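Local coordinates for protein carbon monoxide dehydrogenase (PDB 6T7J) that probably catalyses the reversible oxidation of carbon monoxide to carbon dioxide, and carries iron-sulfur clusters, here as isolated with a nickel-free, broken cluster C, at residues 462-465 and 466-470. Numbering follows the deposited sequence.
Sequences HVTL and AKELI
K467 runs alongside V463, one turn further on. The touch is made by V463 CG2 and K467 CE, 3.5 Å apart. V463 CG2 stands anti to the backbone N, which puts it against K467 CE. The lysine chain runs nearly extended past V463 and bends only at its last torsion (chi4 -80°). NZ has a weak, long ion pair with E489. A serine in place of K467 would probably leave V463 CG2 without its aliphatic neighbour and E489 without this distant charge.

L465 and L469 form the more buried pair. L465 CG meets L469 CD1 at 4.1 Å. L469 CG also rests 3.3 Å from L465 O. The leucines are enclosed by different partners: L465 packs on A614 of helix 610-627, and L469 on V474 and V476 of strand 474-478. A466 is buried too, against W482 and L491.

The partly exposed side holds T464, K467 and E468. T464 CG2 and E468 CG are 4.3 Å apart, a looser contact. T464 OG1 turns back to hydrogen-bond Y460 O, and E468 forms a salt bridge with K471.

Four backbone bonds tie the turns together, from A466 N to H462 O (3.0 Å) through L469 N to L465 O (2.9 Å). The N-H...O angle of the last is 146°, against 162-169° for the others. H462 NE2 hydrogen-bonds O of C451, which lines the broken-cluster pocket. This i to i+4 ladder is that of an alpha-helix, mostly buried with one partly exposed strip: the crossover helix 460-471 of a beta-alpha-beta unit between parallel strands 444-448 and 474-478.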
ATOM      1  N   HIS A 462      -5.653 -14.095  25.993  1.00 44.03           N
ATOM      2  CA  HIS A 462      -6.851 -13.273  26.140  1.00 57.06           C
ATOM      3  C   HIS A 462      -7.478 -13.460  27.520  1.00 60.22           C
ATOM      4  O   HIS A 462      -7.587 -12.513  28.315  1.00 60.00           O
ATOM      5  CB  HIS A 462      -7.868 -13.627  25.049  1.00 48.76           C
ATOM      6  CG  HIS A 462      -7.483 -13.171  23.675  1.00 50.40           C
ATOM      7  ND1 HIS A 462      -7.046 -11.892  23.407  1.00 53.65           N
ATOM      8  CD2 HIS A 462      -7.484 -13.825  22.489  1.00 47.94           C
ATOM      9  CE1 HIS A 462      -6.789 -11.778  22.115  1.00 48.60           C
ATOM     10  NE2 HIS A 462      -7.046 -12.937  21.536  1.00 48.02           N
ATOM     11  N   VAL A 463      -7.868 -14.699  27.828  1.00 54.29           N
ATOM     12  CA  VAL A 463      -8.621 -14.962  29.049  1.00 55.95           C
ATOM     13  C   VAL A 463      -7.741 -14.784  30.281  1.00 51.01           C
ATOM     14  O   VAL A 463      -8.192 -14.258  31.303  1.00 52.01           O
ATOM     15  CB  VAL A 463      -9.257 -16.362  29.001  1.00 57.12           C
ATOM     16  CG1 VAL A 463      -8.206 -17.434  28.773  1.00 59.25           C
ATOM     17  CG2 VAL A 463      -9.994 -16.631  30.284  1.00 59.05           C
ATOM     18  N   THR A 464      -6.476 -15.210  30.211  1.00 56.38           N
ATOM     19  CA  THR A 464      -5.611 -15.098  31.382  1.00 54.55           C
ATOM     20  C   THR A 464      -5.339 -13.639  31.726  1.00 56.42           C
ATOM     21  O   THR A 464      -5.383 -13.255  32.902  1.00 59.50           O
ATOM     22  CB  THR A 464      -4.305 -15.862  31.155  1.00 55.03           C
ATOM     23  OG1 THR A 464      -4.571 -17.270  31.132  1.00 53.78           O
ATOM     24  CG2 THR A 464      -3.313 -15.573  32.270  1.00 53.75           C
ATOM     25  N   LEU A 465      -5.075 -12.803  30.717  1.00 53.21           N
ATOM     26  CA  LEU A 465      -4.885 -11.381  30.970  1.00 57.31           C
ATOM     27  C   LEU A 465      -6.153 -10.747  31.525  1.00 55.22           C
ATOM     28  O   LEU A 465      -6.095  -9.972  32.490  1.00 55.34           O
ATOM     29  CB  LEU A 465      -4.448 -10.675  29.686  1.00 57.35           C
ATOM     30  CG  LEU A 465      -4.134  -9.186  29.838  1.00 57.93           C
ATOM     31  CD1 LEU A 465      -2.923  -8.995  30.723  1.00 52.25           C
ATOM     32  CD2 LEU A 465      -3.909  -8.546  28.486  1.00 57.51           C
ATOM     33  N   ALA A 466      -7.310 -11.066  30.933  1.00 51.72           N
ATOM     34  CA  ALA A 466      -8.563 -10.512  31.438  1.00 50.92           C
ATOM     35  C   ALA A 466      -8.791 -10.899  32.898  1.00 56.86           C
ATOM     36  O   ALA A 466      -9.173 -10.054  33.721  1.00 50.49           O
ATOM     37  CB  ALA A 466      -9.728 -10.978  30.566  1.00 45.17           C
ATOM     38  N   LYS A 467      -8.550 -12.170  33.234  1.00 56.66           N
ATOM     39  CA  LYS A 467      -8.729 -12.647  34.601  1.00 55.41           C
ATOM     40  C   LYS A 467      -7.791 -11.928  35.562  1.00 56.84           C
ATOM     41  O   LYS A 467      -8.215 -11.437  36.617  1.00 54.67           O
ATOM     42  CB  LYS A 467      -8.473 -14.154  34.664  1.00 54.05           C
ATOM     43  CG  LYS A 467      -9.622 -15.045  34.233  1.00 53.42           C
ATOM     44  CD  LYS A 467      -9.305 -16.488  34.608  1.00 53.30           C
ATOM     45  CE  LYS A 467      -9.978 -17.484  33.682  1.00 59.98           C
ATOM     46  NZ  LYS A 467     -11.407 -17.697  34.037  1.00 71.63           N
ATOM     47  N   GLU A 468      -6.499 -11.892  35.225  1.00 52.83           N
ATOM     48  CA  GLU A 468      -5.520 -11.273  36.109  1.00 55.51           C
ATOM     49  C   GLU A 468      -5.802  -9.792  36.298  1.00 56.79           C
ATOM     50  O   GLU A 468      -5.489  -9.235  37.355  1.00 58.87           O
ATOM     51  CB  GLU A 468      -4.108 -11.479  35.560  1.00 59.53           C
ATOM     52  CG  GLU A 468      -3.609 -12.913  35.627  1.00 56.37           C
ATOM     53  CD  GLU A 468      -3.429 -13.401  37.052  1.00 63.20           C
ATOM     54  OE1 GLU A 468      -4.032 -14.437  37.406  1.00 61.47           O
ATOM     55  OE2 GLU A 468      -2.686 -12.750  37.818  1.00 66.48           O
ATOM     56  N   LEU A 469      -6.397  -9.140  35.297  1.00 59.97           N
ATOM     57  CA  LEU A 469      -6.718  -7.727  35.448  1.00 59.42           C
ATOM     58  C   LEU A 469      -7.957  -7.525  36.315  1.00 58.08           C
ATOM     59  O   LEU A 469      -7.951  -6.690  37.227  1.00 52.02           O
ATOM     60  CB  LEU A 469      -6.903  -7.079  34.074  1.00 54.92           C
ATOM     61  CG  LEU A 469      -5.605  -6.829  33.301  1.00 51.93           C
ATOM     62  CD1 LEU A 469      -5.887  -6.143  31.980  1.00 48.92           C
ATOM     63  CD2 LEU A 469      -4.627  -6.012  34.133  1.00 54.86           C
ATOM     64  N   ILE A 470      -9.024  -8.289  36.061  1.00 58.10           N
ATOM     65  CA  ILE A 470     -10.253  -8.070  36.823  1.00 56.58           C
ATOM     66  C   ILE A 470     -10.090  -8.509  38.273  1.00 61.84           C
ATOM     67  O   ILE A 470     -10.789  -8.001  39.159  1.00 59.11           O
ATOM     68  CB  ILE A 470     -11.460  -8.775  36.174  1.00 59.39           C
ATOM     69  CG1 ILE A 470     -11.263 -10.289  36.136  1.00 55.54           C
ATOM     70  CG2 ILE A 470     -11.721  -8.244  34.801  1.00 58.18           C
ATOM     71  CD1 ILE A 470     -12.486 -11.040  35.668  1.00 55.98           C
TER